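Local coordinates for transglutaminase-like domain-containing protein (Streptococcus suis, PDB 4XZ7) that has transglutaminase activity as a homodimeric virulence factor with antiphagocytic properties, this construct being one part of the longer protein that carries its transglutaminase-like domain, at residues A282-G292 against E351-E362. Residues are numbered along the deposited sequence; the frame is centred on the assembly and turned at random.
Sequences AYVVVGKNAEG and ERNYMIIDSNYE
E351 OE1 reaches K288 NZ in a salt bridge at the loop end of an antiparallel strand pair. Strands 282-288 and 354-357 are neighbours in the five-stranded mixed sheet of the transglutaminase-like domain. E351 is poorly ordered and the two atoms are modelled implausibly close, so the detail of this bridge is doubtful. R352 grips A290 side-on. Both NE and NH2 donate to A290 O, at 2.8 Å for NE, and the oxygen lies in the guanidinium plane. This pins the edge of the guanidinium to the type I turn 289-292. N353 N donates to N289 O at 2.6 Å, from above the carbonyl plane. G292 N reaches the same oxygen from the opposite face. N353 and Y354 both face K288, forming a G1 beta bulge. Y354 lies alongside K288, both side chains pointing the same way. With CG between its backbone N and carbonyl carbon (chi1 66°), the Y354 ring turns one face to the backbone, and K288 N sits over its centre. K288 N donates to Y354 O at 2.8 Å. M355 faces G287 in a non-hydrogen-bonded antiparallel pair. Its bent chain lays SD 3.5 Å from G287 N and against CG2 of V285. I356 N donates to V286 O, while a water joins V286 N to I356 O, where the strands begin to part. Beyond I357, D358 N-caps helix 359-365, its OD1 accepting weak bonds from N360 N and Y361 N. Y361 sends its ring edge over the face of Y283, a T-shaped pair with planes at 62°; L137 of the second subunit packs on Y361. E362 OE1 is salt-bridged to R299 NH2 on strand 294-302. Y283 OH points to E362 OE2, a less certain bond. More firmly, Y283 OH accepts from D358 N at 2.9 Å, an almost straight bond of 176°.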
loop_
_atom_site.group_PDB
_atom_site.type_symbol
_atom_site.label_atom_id
_atom_site.label_comp_id
_atom_site.label_asym_id
_atom_site.label_seq_id
_atom_site.Cartn_x
_atom_site.Cartn_y
_atom_site.Cartn_z
ATOM N N ALA B 282 15.557 -0.467 -29.677
ATOM C CA ALA B 282 14.196 -0.112 -29.301
ATOM C C ALA B 282 14.118 0.685 -27.998
ATOM O O ALA B 282 14.970 0.562 -27.118
ATOM C CB ALA B 282 13.340 -1.375 -29.192
ATOM N N TYR B 283 13.098 1.523 -27.887
ATOM C CA TYR B 283 12.810 2.162 -26.607
ATOM C C TYR B 283 11.319 2.432 -26.538
ATOM O O TYR B 283 10.602 2.300 -27.540
ATOM C CB TYR B 283 13.647 3.454 -26.398
ATOM C CG TYR B 283 13.323 4.658 -27.291
ATOM C CD1 TYR B 283 12.815 5.836 -26.740
ATOM C CD2 TYR B 283 13.553 4.629 -28.668
ATOM C CE1 TYR B 283 12.536 6.950 -27.524
ATOM C CE2 TYR B 283 13.268 5.740 -29.469
ATOM C CZ TYR B 283 12.750 6.893 -28.887
ATOM O OH TYR B 283 12.456 8.006 -29.647
ATOM N N VAL B 284 10.853 2.790 -25.348
ATOM C CA VAL B 284 9.434 3.018 -25.116
ATOM C C VAL B 284 9.082 4.497 -25.264
ATOM O O VAL B 284 9.748 5.369 -24.706
ATOM C CB VAL B 284 9.024 2.534 -23.702
ATOM C CG1 VAL B 284 7.570 2.819 -23.444
ATOM C CG2 VAL B 284 9.298 1.054 -23.552
ATOM N N VAL B 285 8.015 4.780 -25.994
ATOM C CA VAL B 285 7.549 6.151 -26.125
ATOM C C VAL B 285 6.090 6.305 -25.723
ATOM O O VAL B 285 5.329 5.329 -25.688
ATOM C CB VAL B 285 7.717 6.661 -27.569
ATOM C CG1 VAL B 285 9.212 6.830 -27.923
ATOM C CG2 VAL B 285 7.019 5.730 -28.549
ATOM N N VAL B 286 5.701 7.546 -25.442
ATOM C CA VAL B 286 4.331 7.870 -25.095
ATOM C C VAL B 286 3.817 9.025 -25.937
ATOM O O VAL B 286 4.589 9.857 -26.418
ATOM C CB VAL B 286 4.183 8.248 -23.613
ATOM C CG1 VAL B 286 4.586 7.081 -22.725
ATOM C CG2 VAL B 286 5.015 9.492 -23.301
ATOM N N GLY B 287 2.500 9.087 -26.084
ATOM C CA GLY B 287 1.867 10.105 -26.886
ATOM C C GLY B 287 0.377 9.960 -26.704
ATOM O O GLY B 287 -0.100 9.623 -25.612
ATOM N N LYS B 288 -0.372 10.196 -27.766
ATOM C CA LYS B 288 -1.812 10.046 -27.666
ATOM C C LYS B 288 -2.404 9.214 -28.793
ATOM O O LYS B 288 -1.903 9.229 -29.924
ATOM C CB LYS B 288 -2.490 11.417 -27.617
ATOM C CG LYS B 288 -2.214 12.139 -26.303
ATOM C CD LYS B 288 -3.091 13.348 -26.101
ATOM C CE LYS B 288 -2.811 13.973 -24.737
ATOM N NZ LYS B 288 -3.797 15.036 -24.404
ATOM N N ASN B 289 -3.459 8.480 -28.434
ATOM C CA ASN B 289 -4.322 7.749 -29.355
ATOM C C ASN B 289 -4.711 8.547 -30.564
ATOM O O ASN B 289 -4.660 9.772 -30.539
ATOM C CB ASN B 289 -5.625 7.332 -28.661
ATOM C CG ASN B 289 -5.858 5.863 -28.724
ATOM O OD1 ASN B 289 -5.158 5.153 -29.444
ATOM N ND2 ASN B 289 -6.841 5.382 -27.971
ATOM N N ALA B 290 -5.175 7.844 -31.594
ATOM C CA ALA B 290 -5.850 8.494 -32.702
ATOM C C ALA B 290 -7.221 8.999 -32.232
ATOM O O ALA B 290 -7.880 9.754 -32.942
ATOM C CB ALA B 290 -5.987 7.546 -33.885
ATOM N N GLU B 291 -7.632 8.591 -31.031
ATOM C CA GLU B 291 -8.834 9.130 -30.381
ATOM C C GLU B 291 -8.512 10.149 -29.280
ATOM O O GLU B 291 -9.367 10.475 -28.466
ATOM C CB GLU B 291 -9.676 8.000 -29.770
ATOM C CG GLU B 291 -10.000 6.863 -30.714
ATOM C CD GLU B 291 -11.078 7.212 -31.733
ATOM O OE1 GLU B 291 -12.131 7.756 -31.331
ATOM O OE2 GLU B 291 -10.877 6.933 -32.939
ATOM N N GLY B 292 -7.279 10.633 -29.230
ATOM C CA GLY B 292 -6.913 11.612 -28.225
ATOM C C GLY B 292 -6.541 11.099 -26.840
ATOM O O GLY B 292 -6.136 11.893 -25.978
ATOM N N GLU B 351 -3.299 16.891 -31.065
ATOM C CA GLU B 351 -3.599 16.286 -29.773
ATOM C C GLU B 351 -4.154 14.884 -29.919
ATOM O O GLU B 351 -4.837 14.369 -29.025
ATOM C CB GLU B 351 -4.569 17.164 -28.988
ATOM C CG GLU B 351 -3.844 18.106 -28.051
ATOM C CD GLU B 351 -3.022 17.357 -27.016
ATOM O OE1 GLU B 351 -3.632 16.622 -26.213
ATOM O OE2 GLU B 351 -1.776 17.491 -27.010
ATOM N N ARG B 352 -3.848 14.268 -31.054
ATOM C CA ARG B 352 -4.231 12.890 -31.317
ATOM C C ARG B 352 -3.260 12.285 -32.313
ATOM O O ARG B 352 -2.717 12.989 -33.156
ATOM C CB ARG B 352 -5.669 12.809 -31.841
ATOM C CG ARG B 352 -5.997 13.832 -32.919
ATOM C CD ARG B 352 -7.426 13.668 -33.426
ATOM N NE ARG B 352 -7.624 12.363 -34.049
ATOM C CZ ARG B 352 -7.460 12.117 -35.345
ATOM N NH1 ARG B 352 -7.100 13.093 -36.168
ATOM N NH2 ARG B 352 -7.658 10.892 -35.817
ATOM N N ASN B 353 -3.034 10.982 -32.187
ATOM C CA ASN B 353 -2.184 10.221 -33.100
ATOM C C ASN B 353 -0.760 10.754 -33.226
ATOM O O ASN B 353 -0.237 10.890 -34.336
ATOM C CB ASN B 353 -2.825 10.146 -34.490
ATOM C CG ASN B 353 -2.300 8.978 -35.307
ATOM O OD1 ASN B 353 -1.931 7.940 -34.761
ATOM N ND2 ASN B 353 -2.245 9.152 -36.615
ATOM N N TYR B 354 -0.132 11.040 -32.088
ATOM C CA TYR B 354 1.304 11.289 -32.061
ATOM C C TYR B 354 1.985 10.440 -30.995
ATOM O O TYR B 354 1.376 10.061 -30.003
ATOM C CB TYR B 354 1.618 12.771 -31.812
ATOM C CG TYR B 354 1.199 13.267 -30.451
ATOM C CD1 TYR B 354 2.078 13.233 -29.368
ATOM C CD2 TYR B 354 -0.083 13.758 -30.238
ATOM C CE1 TYR B 354 1.684 13.685 -28.102
ATOM C CE2 TYR B 354 -0.482 14.211 -28.984
ATOM C CZ TYR B 354 0.407 14.174 -27.926
ATOM O OH TYR B 354 0.004 14.623 -26.689
ATOM N N MET B 355 3.256 10.149 -31.236
ATOM C CA MET B 355 4.170 9.618 -30.235
ATOM C C MET B 355 5.302 10.622 -30.073
ATOM O O MET B 355 5.814 11.148 -31.067
ATOM C CB MET B 355 4.714 8.240 -30.643
ATOM C CG MET B 355 3.686 7.127 -30.456
ATOM S SD MET B 355 3.330 6.918 -28.701
ATOM C CE MET B 355 1.582 6.535 -28.687
ATOM N N ILE B 356 5.673 10.902 -28.829
ATOM C CA ILE B 356 6.758 11.832 -28.541
ATOM C C ILE B 356 8.104 11.114 -28.603
ATOM O O ILE B 356 8.463 10.371 -27.700
ATOM C CB ILE B 356 6.566 12.500 -27.154
ATOM C CG1 ILE B 356 5.231 13.253 -27.131
ATOM C CG2 ILE B 356 7.740 13.426 -26.839
ATOM C CD1 ILE B 356 4.894 13.944 -25.816
ATOM N N ILE B 357 8.848 11.330 -29.679
ATOM C CA ILE B 357 10.097 10.602 -29.878
ATOM C C ILE B 357 11.306 11.487 -29.585
ATOM O O ILE B 357 11.177 12.703 -29.462
ATOM C CB ILE B 357 10.199 10.048 -31.309
ATOM C CG1 ILE B 357 10.592 11.153 -32.290
ATOM C CG2 ILE B 357 8.868 9.424 -31.748
ATOM C CD1 ILE B 357 10.971 10.628 -33.669
ATOM N N ASP B 358 12.476 10.876 -29.472
ATOM C CA ASP B 358 13.716 11.620 -29.255
ATOM C C ASP B 358 14.742 11.244 -30.336
ATOM O O ASP B 358 15.420 10.211 -30.253
ATOM C CB ASP B 358 14.253 11.356 -27.839
ATOM C CG ASP B 358 15.656 11.952 -27.597
ATOM O OD1 ASP B 358 16.119 12.826 -28.371
ATOM O OD2 ASP B 358 16.293 11.537 -26.607
ATOM N N SER B 359 14.855 12.095 -31.348
ATOM C CA SER B 359 15.624 11.759 -32.538
ATOM C C SER B 359 17.116 11.652 -32.261
ATOM O O SER B 359 17.825 10.896 -32.926
ATOM C CB SER B 359 15.371 12.795 -33.635
ATOM O OG SER B 359 13.977 12.994 -33.834
ATOM N N ASN B 360 17.597 12.415 -31.287
ATOM C CA ASN B 360 19.006 12.359 -30.925
ATOM C C ASN B 360 19.307 10.991 -30.345
ATOM O O ASN B 360 20.291 10.339 -30.714
ATOM C CB ASN B 360 19.358 13.466 -29.930
ATOM C CG ASN B 360 19.023 14.847 -30.459
ATOM O OD1 ASN B 360 19.315 15.170 -31.612
ATOM N ND2 ASN B 360 18.387 15.664 -29.625
ATOM N N TYR B 361 18.434 10.551 -29.445
ATOM C CA TYR B 361 18.582 9.230 -28.868
ATOM C C TYR B 361 18.511 8.152 -29.951
ATOM O O TYR B 361 19.240 7.164 -29.903
ATOM C CB TYR B 361 17.515 8.948 -27.805
ATOM C CG TYR B 361 17.636 7.520 -27.350
ATOM C CD1 TYR B 361 18.604 7.142 -26.426
ATOM C CD2 TYR B 361 16.835 6.531 -27.902
ATOM C CE1 TYR B 361 18.744 5.811 -26.043
ATOM C CE2 TYR B 361 16.974 5.218 -27.534
ATOM C CZ TYR B 361 17.918 4.868 -26.607
ATOM O OH TYR B 361 18.014 3.552 -26.267
ATOM N N GLU B 362 17.603 8.319 -30.901
ATOM C CA GLU B 362 17.453 7.324 -31.949
ATOM C C GLU B 362 18.734 7.250 -32.778
ATOM O O GLU B 362 19.275 6.157 -32.992
ATOM C CB GLU B 362 16.225 7.638 -32.811
ATOM C CG GLU B 362 14.934 7.076 -32.201
ATOM C CD GLU B 362 13.650 7.575 -32.868
ATOM O OE1 GLU B 362 13.663 7.963 -34.065
ATOM O OE2 GLU B 362 12.611 7.574 -32.178
HETATM O O HOH W 1 7.717 9.742 -25.232
#